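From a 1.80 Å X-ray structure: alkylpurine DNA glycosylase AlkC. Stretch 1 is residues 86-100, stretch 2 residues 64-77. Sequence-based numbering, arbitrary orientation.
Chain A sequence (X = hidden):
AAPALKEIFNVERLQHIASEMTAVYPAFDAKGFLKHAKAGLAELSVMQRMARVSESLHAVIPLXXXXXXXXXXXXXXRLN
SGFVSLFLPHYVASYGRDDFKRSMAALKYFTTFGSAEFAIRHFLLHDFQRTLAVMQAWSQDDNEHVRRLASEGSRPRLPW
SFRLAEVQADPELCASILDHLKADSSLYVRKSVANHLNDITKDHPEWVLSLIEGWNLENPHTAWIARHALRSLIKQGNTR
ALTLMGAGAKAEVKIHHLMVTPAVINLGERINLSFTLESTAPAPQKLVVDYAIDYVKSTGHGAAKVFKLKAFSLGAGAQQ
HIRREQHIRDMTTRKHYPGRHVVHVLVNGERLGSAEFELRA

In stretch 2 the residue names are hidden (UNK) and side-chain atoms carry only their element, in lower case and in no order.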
# COMPACT_ATOMS: atom_id res chain seq x y z
N LEU A 86 -12.32 4.72 11.81
CA LEU A 86 -11.25 5.70 11.57
C LEU A 86 -11.56 7.08 12.15
O LEU A 86 -10.62 7.84 12.41
CB LEU A 86 -10.99 5.87 10.06
CG LEU A 86 -10.38 4.68 9.33
CD1 LEU A 86 -10.42 4.89 7.81
CD2 LEU A 86 -8.98 4.43 9.79
N PHE A 87 -12.83 7.44 12.37
CA PHE A 87 -13.07 8.77 12.92
C PHE A 87 -12.61 8.89 14.36
O PHE A 87 -12.35 10.00 14.83
CB PHE A 87 -14.54 9.20 12.78
CG PHE A 87 -15.51 8.55 13.74
CD1 PHE A 87 -15.62 8.99 15.05
CD2 PHE A 87 -16.36 7.54 13.31
CE1 PHE A 87 -16.51 8.41 15.94
CE2 PHE A 87 -17.27 6.96 14.17
CZ PHE A 87 -17.35 7.39 15.50
N LEU A 88 -12.41 7.77 15.06
CA LEU A 88 -11.95 7.86 16.45
C LEU A 88 -10.51 8.34 16.51
O LEU A 88 -10.24 9.34 17.19
CB LEU A 88 -12.16 6.51 17.15
CG LEU A 88 -13.62 6.08 17.22
CD1 LEU A 88 -13.67 4.58 17.56
CD2 LEU A 88 -14.34 6.93 18.25
N PRO A 89 -9.55 7.71 15.84
CA PRO A 89 -8.21 8.32 15.80
C PRO A 89 -8.20 9.71 15.20
O PRO A 89 -7.42 10.57 15.64
CB PRO A 89 -7.38 7.32 14.97
CG PRO A 89 -8.35 6.36 14.41
CD PRO A 89 -9.57 6.37 15.22
N HIS A 90 -9.08 9.99 14.24
CA HIS A 90 -9.14 11.34 13.69
C HIS A 90 -9.47 12.36 14.76
O HIS A 90 -8.89 13.45 14.79
CB HIS A 90 -10.15 11.43 12.56
CG HIS A 90 -10.12 12.75 11.86
ND1 HIS A 90 -9.14 13.08 10.94
CD2 HIS A 90 -10.90 13.85 11.99
CE1 HIS A 90 -9.34 14.33 10.52
NE2 HIS A 90 -10.41 14.81 11.14
N TYR A 91 -10.41 12.03 15.65
CA TYR A 91 -10.76 12.93 16.74
C TYR A 91 -9.53 13.23 17.60
O TYR A 91 -9.28 14.37 17.99
CB TYR A 91 -11.91 12.31 17.56
CG TYR A 91 -12.38 13.19 18.69
CD1 TYR A 91 -11.67 13.25 19.86
CD2 TYR A 91 -13.54 13.97 18.58
CE1 TYR A 91 -12.05 14.06 20.89
CE2 TYR A 91 -13.93 14.80 19.61
CZ TYR A 91 -13.17 14.83 20.76
OH TYR A 91 -13.51 15.65 21.82
N VAL A 92 -8.72 12.21 17.87
CA VAL A 92 -7.52 12.39 18.68
C VAL A 92 -6.53 13.32 17.98
O VAL A 92 -5.92 14.20 18.61
CB VAL A 92 -6.89 11.01 18.99
CG1 VAL A 92 -5.53 11.18 19.63
CG2 VAL A 92 -7.82 10.19 19.85
N ALA A 93 -6.28 13.09 16.69
CA ALA A 93 -5.35 13.95 15.96
C ALA A 93 -5.86 15.39 15.87
O ALA A 93 -5.05 16.33 15.89
CB ALA A 93 -5.11 13.40 14.57
N SER A 94 -7.18 15.57 15.79
CA SER A 94 -7.76 16.90 15.65
C SER A 94 -7.68 17.68 16.95
O SER A 94 -7.34 18.87 16.95
CB SER A 94 -9.21 16.79 15.19
OG SER A 94 -9.33 16.24 13.88
N TYR A 95 -8.04 17.06 18.08
CA TYR A 95 -8.30 17.78 19.32
C TYR A 95 -7.33 17.43 20.44
O TYR A 95 -7.41 18.03 21.52
CB TYR A 95 -9.76 17.53 19.77
CG TYR A 95 -10.72 17.80 18.62
CD1 TYR A 95 -10.80 19.07 18.05
CD2 TYR A 95 -11.48 16.79 18.08
CE1 TYR A 95 -11.65 19.32 16.96
CE2 TYR A 95 -12.34 17.03 16.99
CZ TYR A 95 -12.41 18.29 16.44
OH TYR A 95 -13.24 18.48 15.37
N GLY A 96 -6.40 16.50 20.21
CA GLY A 96 -5.51 15.99 21.24
C GLY A 96 -4.07 16.47 21.18
O GLY A 96 -3.23 15.93 21.90
N ARG A 97 -3.76 17.50 20.39
CA ARG A 97 -2.37 17.92 20.18
C ARG A 97 -1.69 18.41 21.46
O ARG A 97 -0.46 18.28 21.59
CB ARG A 97 -2.31 19.03 19.12
CG ARG A 97 -2.70 18.64 17.68
CD ARG A 97 -2.50 19.86 16.76
NE ARG A 97 -3.07 19.70 15.42
CZ ARG A 97 -2.38 19.35 14.33
NH1 ARG A 97 -1.07 19.11 14.39
NH2 ARG A 97 -3.00 19.25 13.16
N ASP A 98 -2.44 19.02 22.38
CA ASP A 98 -1.88 19.54 23.63
C ASP A 98 -2.10 18.61 24.82
O ASP A 98 -2.00 19.04 25.97
CB ASP A 98 -2.46 20.93 23.96
CG ASP A 98 -1.70 21.63 25.12
OD1 ASP A 98 -0.45 21.69 25.03
OD2 ASP A 98 -2.32 22.09 26.11
N ASP A 99 -2.39 17.34 24.56
CA ASP A 99 -2.54 16.33 25.60
C ASP A 99 -1.88 15.08 25.01
O ASP A 99 -2.52 14.05 24.72
CB ASP A 99 -4.02 16.13 25.96
CG ASP A 99 -4.21 15.53 27.34
OD1 ASP A 99 -3.20 15.21 28.00
OD2 ASP A 99 -5.37 15.35 27.75
N PHE A 100 -0.57 15.18 24.80
CA PHE A 100 0.17 14.21 24.00
C PHE A 100 0.09 12.80 24.58
O PHE A 100 -0.25 11.85 23.86
CB PHE A 100 1.63 14.64 23.87
CG PHE A 100 2.46 13.72 23.03
CD1 PHE A 100 2.46 13.84 21.66
CD2 PHE A 100 3.24 12.72 23.62
CE1 PHE A 100 3.22 12.99 20.88
CE2 PHE A 100 3.98 11.86 22.82
CZ PHE A 100 3.97 12.01 21.47
N UNK A 64 -15.15 18.18 27.99
CA UNK A 64 -13.78 18.47 27.60
C UNK A 64 -13.16 17.26 26.90
O UNK A 64 -13.80 16.24 26.65
c UNK A 64 -12.97 18.92 28.81
c UNK A 64 -12.76 17.82 29.85
o UNK A 64 -12.38 18.19 30.98
o UNK A 64 -12.97 16.62 29.57
N UNK A 65 -11.87 17.40 26.56
CA UNK A 65 -11.23 16.36 25.76
C UNK A 65 -11.09 15.04 26.52
O UNK A 65 -11.52 14.00 25.99
o UNK A 65 -6.90 13.11 22.24
c UNK A 65 -7.62 14.04 22.98
c UNK A 65 -9.89 16.89 25.24
c UNK A 65 -9.09 15.89 24.45
c UNK A 65 -9.51 15.50 23.19
c UNK A 65 -8.78 14.57 22.46
c UNK A 65 -7.20 14.42 24.23
c UNK A 65 -7.92 15.33 24.95
N UNK A 66 -10.53 15.00 27.73
CA UNK A 66 -10.47 13.71 28.44
C UNK A 66 -11.84 13.08 28.65
O UNK A 66 -11.98 11.86 28.51
c UNK A 66 -9.80 14.07 29.77
c UNK A 66 -9.07 15.36 29.51
c UNK A 66 -9.90 16.09 28.51
N UNK A 67 -12.85 13.88 28.99
CA UNK A 67 -14.19 13.34 29.19
C UNK A 67 -14.77 12.78 27.90
O UNK A 67 -15.39 11.71 27.90
o UNK A 67 -15.92 17.03 30.68
n UNK A 67 -15.97 16.26 32.79
c UNK A 67 -14.79 14.94 31.13
c UNK A 67 -15.12 14.43 29.74
c UNK A 67 -15.61 16.17 31.52
N UNK A 68 -14.57 13.47 26.79
CA UNK A 68 -15.04 12.94 25.52
C UNK A 68 -14.31 11.65 25.16
O UNK A 68 -14.92 10.70 24.67
c UNK A 68 -15.44 13.46 23.09
o UNK A 68 -15.65 15.17 24.76
c UNK A 68 -14.90 13.99 24.40
N UNK A 69 -12.99 11.60 25.41
CA UNK A 69 -12.25 10.37 25.11
C UNK A 69 -12.82 9.18 25.88
O UNK A 69 -12.93 8.08 25.33
c UNK A 69 -9.99 10.73 23.03
c UNK A 69 -10.76 10.54 25.45
c UNK A 69 -9.86 11.26 24.46
c UNK A 69 -8.43 11.12 24.96
N UNK A 70 -13.21 9.39 27.13
CA UNK A 70 -13.83 8.31 27.90
C UNK A 70 -15.06 7.76 27.17
O UNK A 70 -15.24 6.54 27.08
o UNK A 70 -12.98 9.12 29.99
c UNK A 70 -14.96 7.74 30.08
c UNK A 70 -14.19 8.80 29.29
N UNK A 71 -15.90 8.65 26.63
CA UNK A 71 -17.06 8.18 25.86
C UNK A 71 -16.63 7.42 24.62
O UNK A 71 -17.23 6.41 24.25
c UNK A 71 -19.29 9.40 27.59
c UNK A 71 -17.94 9.35 25.45
c UNK A 71 -18.49 10.22 26.58
c UNK A 71 -19.36 11.32 25.99
N UNK A 72 -15.62 7.94 23.92
CA UNK A 72 -15.21 7.33 22.67
C UNK A 72 -14.54 5.97 22.89
O UNK A 72 -14.66 5.07 22.04
c UNK A 72 -14.29 8.29 21.92
c UNK A 72 -14.93 9.64 21.51
c UNK A 72 -16.17 9.47 20.63
c UNK A 72 -13.90 10.48 20.78
N UNK A 73 -13.84 5.79 24.02
CA UNK A 73 -13.37 4.45 24.38
C UNK A 73 -14.53 3.47 24.47
O UNK A 73 -14.42 2.33 24.00
c UNK A 73 -11.13 4.72 25.66
c UNK A 73 -8.36 5.18 25.63
c UNK A 73 -9.22 6.07 25.00
c UNK A 73 -12.62 4.48 25.71
c UNK A 73 -10.24 3.84 26.28
c UNK A 73 -10.59 5.84 25.01
o UNK A 73 -6.99 5.40 25.63
c UNK A 73 -8.87 4.06 26.28
N UNK A 74 -15.65 3.89 25.08
CA UNK A 74 -16.80 2.99 25.19
C UNK A 74 -17.50 2.82 23.85
O UNK A 74 -18.07 1.75 23.59
c UNK A 74 -17.79 3.51 26.23
N UNK A 75 -17.44 3.84 22.99
CA UNK A 75 -18.10 3.75 21.70
C UNK A 75 -17.40 2.75 20.78
O UNK A 75 -18.06 2.06 20.00
c UNK A 75 -18.57 6.54 19.00
c UNK A 75 -18.13 5.14 21.05
c UNK A 75 -20.37 5.03 19.92
c UNK A 75 -18.89 5.22 19.72
N UNK A 76 -16.08 2.63 20.88
CA UNK A 76 -15.33 1.87 19.88
C UNK A 76 -15.85 0.46 19.68
O UNK A 76 -16.12 0.09 18.52
c UNK A 76 -13.84 1.88 20.26
N UNK A 77 -16.05 -0.37 20.71
CA UNK A 77 -16.55 -1.74 20.47
C UNK A 77 -18.00 -1.82 20.01
O UNK A 77 -18.42 -2.90 19.56
c UNK A 77 -16.37 -2.42 21.84
c UNK A 77 -15.70 -0.15 22.13
c UNK A 77 -16.38 -1.29 22.83
O HOH W 1 -15.77 16.68 22.29

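Position 64 carries two side-chain carbons, the second bearing two oxygens, and its CA-to-CB bond points away from stretch 1. One of those oxygens accepts from the backbone N of position 67, capping the helix that follows: this is Asp-64. Position 65 has one carbon leading to a six-carbon ring that bears an oxygen. Its CA-to-CB bond points toward stretch 1, and the ring packs against it, with Tyr-95 O over one face, Asp-99 OD2 at the edge and the ring oxygen near Gly-96 CA. This is Tyr-65: CD1 of Tyr-65 lies 3.7 Å from Tyr-95 O, and CD2 of Tyr-65 3.8 Å from Asp-99 OD2. The hydroxyl ends 3.4 Å from Gly-96 CA, measured to Tyr-65 OH, and bonds elsewhere in the structure. Gly-96 has no side chain, and a CB there would fall 2.2 Å from Tyr-65 OH, a clash.

At position 66 three carbons close a ring onto the backbone N, and one of them grazes Asp-99 OD2. It is Pro-66, with its CG 4.1 Å from Asp-99 OD2. Position 67 shows three carbons, the third carrying one oxygen and one nitrogen, with stretch 1 out of reach. It is Gln-67, whose OE1 accepts from Asp-64 N at 3.0 Å, while Gln-67 N donates to Asp-64 OD1 at 2.8 Å. The single carbon at position 68 carries one oxygen and one carbon, and the latter lies 3.2 Å from Tyr-91 OH. This is Thr-68; its OG1 donates to Asp-64 O at 2.9 Å.

Position 69 has four carbons forked at the second, and one of its end carbons lies near Val-92 CG2; this is Leu-69, with CD2 3.9 Å from Val-92 CG2. Position 70, one carbon bearing an oxygen and a carbon, does not meet stretch 1 and is Thr-70; position 71, four carbons forked at the second, does not either and is Leu-71. Position 72 has the same four-carbon fork, and its CA-to-CB bond points toward stretch 1. One end carbon sits over a face of the Tyr-91 ring, and its CB is 3.9 Å from Leu-88 CD2. This is Leu-72, its CD1 3.9 Å from the Tyr-91 ring centroid in a CH-pi contact.

Position 73, one carbon and a six-carbon ring with an oxygen, stays clear of stretch 1 and is Tyr-73; position 74, a lone carbon, is also clear and is Ala-74. Position 75 has four carbons forked at the second, one end carbon meeting the edge of the Phe-87 ring; this is Leu-75, its CD2 3.8 Å from CZ of Phe-87. The lone carbon of position 76, its CB, is 3.8 Å from Leu-88 CD1: this is Ala-76. Position 77, three carbons closed onto the backbone N, is beyond contact and is Pro-77.

The two helices run nearly antiparallel, at 165°, with axes 11.1 Å apart at closest approach, and the contact buries 581 Å². No direct hydrogen bond crosses it; the direct contacts are packing. Tyr-91 is the knob, seated among Tyr-65, Thr-68, Leu-69 and Leu-72. One water links the sides, its oxygen donating to Thr-68 OG1 at 2.9 Å and hydrogen-bonded to Tyr-91 OH at 2.5 Å.

Stretch 2 64-77: DYPQTLTLLYALAP
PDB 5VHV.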